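Local coordinates for DNA repair protein RAD7 (Saccharomyces cerevisiae, PDB 5ZB2) that takes part in the global genome repair complex, which promotes nucleotide excision repair of damage in nontranscribed DNA, and interacts with ELC1, at residues A[70-75]-A[93-98]; A[76-81]-A[101-106]. One frame throughout, in Å; residues are numbered along the deposited sequence.

Contact 1. Residues A[70-75]-A[93-98]. With 9FO (3,6,9,12,15,18,21,24,27,30,33,36,39,42,45,48,51,54,57-nonadecaoxanonapentacontane-1,59-diol), chain K.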
loop_
_atom_site.group_PDB
_atom_site.type_symbol
_atom_site.label_atom_id
_atom_site.label_comp_id
_atom_site.label_asym_id
_atom_site.label_seq_id
_atom_site.Cartn_x
_atom_site.Cartn_y
_atom_site.Cartn_z
ATOM N N LEU A 70 3.223 -15.394 6.804
ATOM C CA LEU A 70 3.715 -16.331 7.808
ATOM C C LEU A 70 4.671 -15.671 8.796
ATOM O O LEU A 70 4.865 -16.189 9.903
ATOM C CB LEU A 70 4.419 -17.502 7.114
ATOM C CG LEU A 70 3.561 -18.290 6.118
ATOM C CD1 LEU A 70 4.424 -19.098 5.157
ATOM C CD2 LEU A 70 2.596 -19.200 6.863
ATOM N N PHE A 71 5.269 -14.540 8.425
ATOM C CA PHE A 71 6.318 -13.910 9.214
ATOM C C PHE A 71 5.854 -12.643 9.921
ATOM O O PHE A 71 6.687 -11.912 10.466
ATOM C CB PHE A 71 7.514 -13.590 8.313
ATOM C CG PHE A 71 8.040 -14.774 7.560
ATOM C CD1 PHE A 71 7.495 -15.133 6.339
ATOM C CD2 PHE A 71 9.082 -15.529 8.070
ATOM C CE1 PHE A 71 7.978 -16.223 5.645
ATOM C CE2 PHE A 71 9.567 -16.620 7.378
ATOM C CZ PHE A 71 9.017 -16.966 6.167
ATOM N N LEU A 72 4.553 -12.364 9.935
ATOM C CA LEU A 72 4.044 -11.104 10.455
ATOM C C LEU A 72 3.578 -11.247 11.900
ATOM O O LEU A 72 3.094 -12.301 12.321
ATOM C CB LEU A 72 2.891 -10.585 9.590
ATOM C CG LEU A 72 3.220 -10.252 8.132
ATOM C CD1 LEU A 72 1.980 -9.737 7.413
ATOM C CD2 LEU A 72 4.347 -9.237 8.026
ATOM N N LYS A 73 3.726 -10.159 12.655
ATOM C CA LYS A 73 3.318 -10.091 14.057
ATOM C C LYS A 73 3.978 -11.197 14.886
ATOM O O LYS A 73 3.317 -11.991 15.557
ATOM C CB LYS A 73 1.792 -10.147 14.178
ATOM C CG LYS A 73 1.066 -8.897 13.674
ATOM C CD LYS A 73 1.580 -7.608 14.321
ATOM C CE LYS A 73 1.551 -7.662 15.843
ATOM N NZ LYS A 73 2.140 -6.434 16.453
ATOM N N THR A 74 5.306 -11.228 14.827
ATOM C CA THR A 74 6.120 -12.080 15.682
ATOM C C THR A 74 7.051 -11.201 16.510
ATOM O O THR A 74 7.199 -10.004 16.254
ATOM C CB THR A 74 6.940 -13.089 14.864
ATOM O OG1 THR A 74 8.069 -12.433 14.274
ATOM C CG2 THR A 74 6.089 -13.715 13.762
ATOM N N ASP A 75 7.678 -11.803 17.518
ATOM C CA ASP A 75 8.684 -11.113 18.314
ATOM C C ASP A 75 10.099 -11.358 17.798
ATOM O O ASP A 75 11.067 -11.180 18.546
ATOM C CB ASP A 75 8.572 -11.522 19.788
ATOM C CG ASP A 75 8.755 -13.010 20.000
ATOM O OD1 ASP A 75 8.356 -13.788 19.114
ATOM O OD2 ASP A 75 9.292 -13.401 21.058
ATOM N N LYS A 93 6.349 -2.614 2.956
ATOM C CA LYS A 93 5.676 -1.702 3.875
ATOM C C LYS A 93 4.922 -2.468 4.957
ATOM O O LYS A 93 4.945 -2.082 6.130
ATOM C CB LYS A 93 4.729 -0.786 3.095
ATOM C CG LYS A 93 5.446 0.227 2.203
ATOM C CD LYS A 93 4.620 0.622 0.975
ATOM C CE LYS A 93 3.351 1.380 1.350
ATOM N NZ LYS A 93 2.554 1.768 0.147
ATOM N N THR A 94 4.254 -3.564 4.587
ATOM C CA THR A 94 3.489 -4.323 5.572
ATOM C C THR A 94 4.415 -4.999 6.576
ATOM O O THR A 94 4.138 -5.005 7.783
ATOM C CB THR A 94 2.602 -5.361 4.875
ATOM O OG1 THR A 94 1.757 -4.714 3.915
ATOM C CG2 THR A 94 1.732 -6.097 5.887
ATOM N N LEU A 95 5.523 -5.567 6.096
ATOM C CA LEU A 95 6.512 -6.155 6.994
ATOM C C LEU A 95 6.952 -5.146 8.051
ATOM O O LEU A 95 6.972 -5.449 9.249
ATOM C CB LEU A 95 7.712 -6.650 6.183
ATOM C CG LEU A 95 8.895 -7.209 6.981
ATOM C CD1 LEU A 95 8.505 -8.513 7.665
ATOM C CD2 LEU A 95 10.104 -7.400 6.079
ATOM N N ALA A 96 7.301 -3.933 7.621
ATOM C CA ALA A 96 7.749 -2.917 8.568
ATOM C C ALA A 96 6.663 -2.588 9.584
ATOM O O ALA A 96 6.953 -2.384 10.769
ATOM C CB ALA A 96 8.179 -1.653 7.824
ATOM N N ILE A 97 5.405 -2.526 9.142
ATOM C CA ILE A 97 4.320 -2.169 10.051
ATOM C C ILE A 97 4.117 -3.257 11.101
ATOM O O ILE A 97 3.846 -2.962 12.271
ATOM C CB ILE A 97 3.030 -1.897 9.251
ATOM C CG1 ILE A 97 3.174 -0.616 8.419
ATOM C CG2 ILE A 97 1.811 -1.805 10.164
ATOM C CD1 ILE A 97 3.403 0.652 9.227
ATOM N N PHE A 98 4.260 -4.525 10.709
ATOM C CA PHE A 98 3.879 -5.649 11.557
ATOM C C PHE A 98 5.073 -6.396 12.151
ATOM O O PHE A 98 4.907 -7.519 12.638
ATOM C CB PHE A 98 3.003 -6.620 10.762
ATOM C CG PHE A 98 1.595 -6.135 10.538
ATOM C CD1 PHE A 98 0.854 -5.594 11.575
ATOM C CD2 PHE A 98 1.005 -6.237 9.287
ATOM C CE1 PHE A 98 -0.441 -5.159 11.370
ATOM C CE2 PHE A 98 -0.288 -5.801 9.078
ATOM C CZ PHE A 98 -1.011 -5.263 10.120
HETATM O OAA 9FO K . -2.159 7.694 8.722
HETATM C CAB 9FO K . -2.259 6.321 8.980
HETATM C CAC 9FO K . -3.720 5.886 8.874
HETATM O OAD 9FO K . -3.910 4.671 9.541
HETATM C CAE 9FO K . -3.441 3.544 8.862
HETATM C CAF 9FO K . -3.342 2.372 9.838
HETATM O OAG 9FO K . -2.334 1.499 9.419
HETATM C CAH 9FO K . -1.039 1.920 9.739
HETATM C CAI 9FO K . -0.128 1.618 8.558
HETATM O OAJ 9FO K . -0.231 2.672 7.646
HETATM C CAK 9FO K . -0.214 2.285 6.303
HETATM C CAL 9FO K . -0.689 3.449 5.440
HETATM O OAM 9FO K . -1.599 2.984 4.483
HETATM C CAN 9FO K . -2.652 3.864 4.227
HETATM C CAO 9FO K . -3.687 3.741 5.334
HETATM O OAP 9FO K . -4.914 3.344 4.790
HETATM C CAQ 9FO K . -5.867 2.996 5.750
HETATM C CAR 9FO K . -5.573 1.589 6.251
HETATM O OAS 9FO K . -6.679 1.078 6.933
HETATM C CAT 9FO K . -6.347 0.249 8.012
HETATM C CAU 9FO K . -5.626 -1.015 7.539
HETATM O OAV 9FO K . -4.385 -1.102 8.176
HETATM C CAW 9FO K . -3.570 -2.136 7.703
HETATM C CAX 9FO K . -2.214 -2.068 8.403
HETATM O OAY 9FO K . -1.266 -1.461 7.571
HETATM C CAZ 9FO K . -0.763 -2.279 6.551
HETATM C CBA 9FO K . 0.436 -1.596 5.901
HETATM O OBB 9FO K . 0.247 -1.472 4.522
HETATM C CBC 9FO K . -0.294 -0.255 4.093
HETATM C CBD 9FO K . -0.208 -0.198 2.571
HETATM O OBE 9FO K . -1.284 -0.901 2.028
HETATM C CBF 9FO K . -0.917 -1.721 0.960
HETATM C CBG 9FO K . -2.163 -2.375 0.374
HETATM O OBH 9FO K . -3.201 -2.313 1.317
HETATM C CBI 9FO K . -4.164 -3.325 1.197
HETATM C CBJ 9FO K . -4.878 -3.522 2.532
HETATM O OBK 9FO K . -5.048 -4.897 2.754
HETATM C CBL 9FO K . -4.778 -5.332 4.059
HETATM C CBM 9FO K . -4.438 -6.819 4.027
HETATM O OBN 9FO K . -3.931 -7.211 5.270
HETATM C CBO 9FO K . -2.536 -7.165 5.375
HETATM C CBP 9FO K . -1.909 -8.408 4.741
HETATM O OBQ 9FO K . -0.624 -8.064 4.305
HETATM C CBR 9FO K . -0.111 -8.805 3.234
HETATM C CBS 9FO K . 0.908 -7.918 2.528
HETATM O OBT 9FO K . 0.686 -7.977 1.148
HETATM C CBU 9FO K . 1.001 -6.801 0.458
HETATM C CBV 9FO K . 0.249 -6.796 -0.866
HETATM O OBW 9FO K . -1.021 -6.253 -0.653
HETATM C CBX 9FO K . -1.833 -6.237 -1.793
HETATM C CBY 9FO K . -3.286 -6.013 -1.384
HETATM O OBZ 9FO K . -3.612 -6.823 -0.290
HETATM C CCA 9FO K . -4.779 -7.576 -0.474
HETATM C CCB 9FO K . -5.244 -8.129 0.871
HETATM O OCC 9FO K . -4.667 -9.369 1.167
HETATM C CCD 9FO K . -3.276 -9.396 1.321
HETATM C CCE 9FO K . -2.668 -9.799 -0.020
HETATM O OCF 9FO K . -1.751 -10.844 0.138
HETATM C CCG 9FO K . -0.883 -11.017 -0.948
HETATM C CCH 9FO K . -1.652 -11.022 -2.272
HETATM O OCI 9FO K . -0.902 -11.686 -3.250
HETATM O O HOH W 1 2.823 -4.173 14.497
#
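L72 and K73 meet the side chain of F98 from the loop that leads toward strand 78-81. The methylene CD of K73 reaches the F98 ring, 3.5 Å from CD1 of F98, in an oblique approach. L72 divides its two methyls: CD1 goes to CG2 of T94 at 4.0 Å, while CD2 rests on the helix backbone, 3.9 Å from CA of L95, and also touches CB of F98. A forked, apolar leucine suits this place because its two methyls can reach all three helix residues. The backbone adds one hydrogen bond, from N of K73 to O of F98 at 2.9 Å, bent to 144° at the hydrogen.

This C-terminal part of Rad7 forms a leucine-rich-repeat solenoid, and this contact lies near its N-terminal end, where the loop 70-75 packs against helix 89-98 on the outer, helical side. The K73 chain turns at chi2 and chi3, both near -54°, placing CD and CE so that the aliphatic part runs past the ring while the amine continues to polar partners. NZ makes a salt bridge with D28 of the long helix 8-41, and a water that accepts from NZ donates to O of I97 at 2.7 Å. Long lysine thus serves both an aromatic neighbour and a charged one.

On one face of the F98 ring, CG2 of I97 sits over the centre, 4.1 Å above the plane. The polyethylene glycol 9FO comes within 3.8 Å of CZ of F98 through its CAX, and also passes T94 and I97. Farther out, OG1 of T94 is hydrogen-bonded to O of D90, one turn back in the helix, and F35 of helix 8-41 touches both L72 and K73.

Contact 2. Residues A[76-81]-A[101-106]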
loop_
_atom_site.group_PDB
_atom_site.type_symbol
_atom_site.label_atom_id
_atom_site.label_comp_id
_atom_site.label_asym_id
_atom_site.label_seq_id
_atom_site.Cartn_x
_atom_site.Cartn_y
_atom_site.Cartn_z
ATOM N N LEU A 76 10.235 -11.760 16.537
ATOM C CA LEU A 76 11.546 -12.020 15.960
ATOM C C LEU A 76 12.345 -10.724 15.855
ATOM O O LEU A 76 11.795 -9.653 15.585
ATOM C CB LEU A 76 11.386 -12.666 14.584
ATOM C CG LEU A 76 12.647 -13.153 13.868
ATOM C CD1 LEU A 76 13.355 -14.234 14.667
ATOM C CD2 LEU A 76 12.290 -13.666 12.483
ATOM N N LYS A 77 13.654 -10.826 16.075
ATOM C CA LYS A 77 14.545 -9.670 16.051
ATOM C C LYS A 77 15.461 -9.639 14.839
ATOM O O LYS A 77 15.745 -8.560 14.317
ATOM C CB LYS A 77 15.395 -9.639 17.327
ATOM C CG LYS A 77 14.586 -9.387 18.594
ATOM C CD LYS A 77 15.238 -10.005 19.820
ATOM C CE LYS A 77 16.573 -9.356 20.148
ATOM N NZ LYS A 77 16.415 -7.942 20.589
ATOM N N ARG A 78 15.928 -10.795 14.376
ATOM C CA ARG A 78 16.825 -10.890 13.232
ATOM C C ARG A 78 16.148 -11.723 12.153
ATOM O O ARG A 78 15.868 -12.907 12.363
ATOM C CB ARG A 78 18.162 -11.511 13.638
ATOM C CG ARG A 78 18.872 -10.760 14.760
ATOM C CD ARG A 78 20.164 -11.450 15.168
ATOM N NE ARG A 78 19.930 -12.804 15.666
ATOM C CZ ARG A 78 20.892 -13.654 16.014
ATOM N NH1 ARG A 78 22.167 -13.298 15.921
ATOM N NH2 ARG A 78 20.578 -14.864 16.456
ATOM N N LEU A 79 15.886 -11.103 11.006
ATOM C CA LEU A 79 15.214 -11.755 9.890
ATOM C C LEU A 79 16.079 -11.652 8.643
ATOM O O LEU A 79 16.609 -10.577 8.335
ATOM C CB LEU A 79 13.839 -11.124 9.630
ATOM C CG LEU A 79 13.064 -11.681 8.434
ATOM C CD1 LEU A 79 12.741 -13.158 8.627
ATOM C CD2 LEU A 79 11.792 -10.875 8.201
ATOM N N THR A 80 16.208 -12.768 7.927
ATOM C CA THR A 80 16.932 -12.834 6.664
ATOM C C THR A 80 16.013 -13.417 5.601
ATOM O O THR A 80 15.417 -14.478 5.809
ATOM C CB THR A 80 18.201 -13.694 6.791
ATOM O OG1 THR A 80 19.105 -13.083 7.716
ATOM C CG2 THR A 80 18.900 -13.860 5.442
ATOM N N PHE A 81 15.896 -12.715 4.471
ATOM C CA PHE A 81 15.179 -13.194 3.288
ATOM C C PHE A 81 16.199 -13.345 2.168
ATOM O O PHE A 81 16.772 -12.350 1.710
ATOM C CB PHE A 81 14.067 -12.226 2.868
ATOM C CG PHE A 81 12.807 -12.308 3.698
ATOM C CD1 PHE A 81 12.553 -13.384 4.535
ATOM C CD2 PHE A 81 11.857 -11.300 3.610
ATOM C CE1 PHE A 81 11.382 -13.443 5.275
ATOM C CE2 PHE A 81 10.689 -11.356 4.346
ATOM C CZ PHE A 81 10.451 -12.428 5.180
ATOM N N HIS A 101 9.690 -5.304 16.296
ATOM C CA HIS A 101 10.780 -5.744 17.160
ATOM C C HIS A 101 12.075 -6.010 16.401
ATOM O O HIS A 101 13.040 -6.484 17.006
ATOM C CB HIS A 101 10.365 -7.003 17.925
ATOM C CG HIS A 101 9.115 -6.832 18.731
ATOM N ND1 HIS A 101 9.119 -6.331 20.014
ATOM C CD2 HIS A 101 7.819 -7.088 18.431
ATOM C CE1 HIS A 101 7.881 -6.288 20.471
ATOM N NE2 HIS A 101 7.073 -6.742 19.531
ATOM N N LEU A 102 12.127 -5.711 15.105
ATOM C CA LEU A 102 13.297 -6.050 14.308
ATOM C C LEU A 102 14.471 -5.133 14.633
ATOM O O LEU A 102 14.319 -3.915 14.769
ATOM C CB LEU A 102 12.974 -5.963 12.815
ATOM C CG LEU A 102 12.119 -7.086 12.223
ATOM C CD1 LEU A 102 11.750 -6.767 10.782
ATOM C CD2 LEU A 102 12.836 -8.426 12.300
ATOM N N THR A 103 15.646 -5.734 14.762
ATOM C CA THR A 103 16.902 -5.011 14.895
ATOM C C THR A 103 17.861 -5.271 13.747
ATOM O O THR A 103 18.694 -4.412 13.449
ATOM C CB THR A 103 17.602 -5.387 16.210
ATOM O OG1 THR A 103 17.949 -6.780 16.188
ATOM C CG2 THR A 103 16.694 -5.115 17.394
ATOM N N GLU A 104 17.760 -6.426 13.097
ATOM C CA GLU A 104 18.616 -6.785 11.976
ATOM C C GLU A 104 17.742 -7.334 10.864
ATOM O O GLU A 104 16.916 -8.222 11.103
ATOM C CB GLU A 104 19.664 -7.822 12.387
ATOM C CG GLU A 104 20.442 -7.433 13.636
ATOM C CD GLU A 104 21.596 -8.369 13.926
ATOM O OE1 GLU A 104 21.745 -9.383 13.206
ATOM O OE2 GLU A 104 22.356 -8.085 14.875
ATOM N N LEU A 105 17.922 -6.806 9.656
ATOM C CA LEU A 105 17.117 -7.209 8.511
ATOM C C LEU A 105 18.014 -7.340 7.292
ATOM O O LEU A 105 18.796 -6.433 6.989
ATOM C CB LEU A 105 15.994 -6.201 8.239
ATOM C CG LEU A 105 15.046 -6.539 7.086
ATOM C CD1 LEU A 105 14.259 -7.808 7.376
ATOM C CD2 LEU A 105 14.109 -5.376 6.836
ATOM N N SER A 106 17.902 -8.470 6.603
ATOM C CA SER A 106 18.647 -8.720 5.378
ATOM C C SER A 106 17.654 -9.021 4.268
ATOM O O SER A 106 16.903 -9.998 4.356
ATOM C CB SER A 106 19.629 -9.876 5.556
ATOM O OG SER A 106 20.296 -10.154 4.338
HETATM O O HOH W 2 9.121 -8.344 15.190
#
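L79 and L105 lie side by side in neighbouring parallel strands, 78-81 and 104-108, on the concave lining of the leucine-rich-repeat solenoid, their side chains turned into its core. CD2 of L79 stands 4.0 Å from CD1 of L105, and CB of L79 meets CD2 of L102 at 3.9 Å. Both strand leucines have CG anti to the backbone N and nearly the same chi2 (63° and 64°), so the two side chains point the same way; leucine fills such an interior with methyls and brings no polar atom needing a partner.

Between the strands the backbone bonds run in alternation: N of L79 to O of E104, N of S106 to O of L79, and N of F81 to O of S106 at 2.9 Å. At the start of the pairing, O of K77 accepts from N of both T103 and E104.

The opposite face, bearing R78, T80, E104 and S106, is looser and more exposed, and polar residues suit it. R78 and E104 run alongside each other, with CD of R78 3.3 Å from OE1 of E104, yet the guanidinium and carboxylate planes are 65° apart and the charges are too distant for a salt bridge. OG of S106 is hydrogen-bonded to NE2 of Q108. At the exposed loop end, a water donates to O of L76 and accepts from N of H101 at 3.3 Å.

In the fold
Contact 2 pairs the two strands of the unit 78-81, 89-98, 104-108; contact 1 packs its helix against the loop that precedes the first strand, and the segments alternate along the chain. Contact 1 is a buried loop-to-helix junction, farther from the centre of the chain, relying on side chains with a single direct backbone bond. Contact 2 joins strand to strand by repeated backbone bonds, with one apolar face and one polar, partly exposed face. They share the interior: CD1 of L95 lies 4.1 Å from CD2 of L79, and the rings of F71 and F81 meet edge-to-face. Contact 1 also borders helix 8-41 and the second copy of the protein, whereas no other protein chain of the assembly touches contact 2.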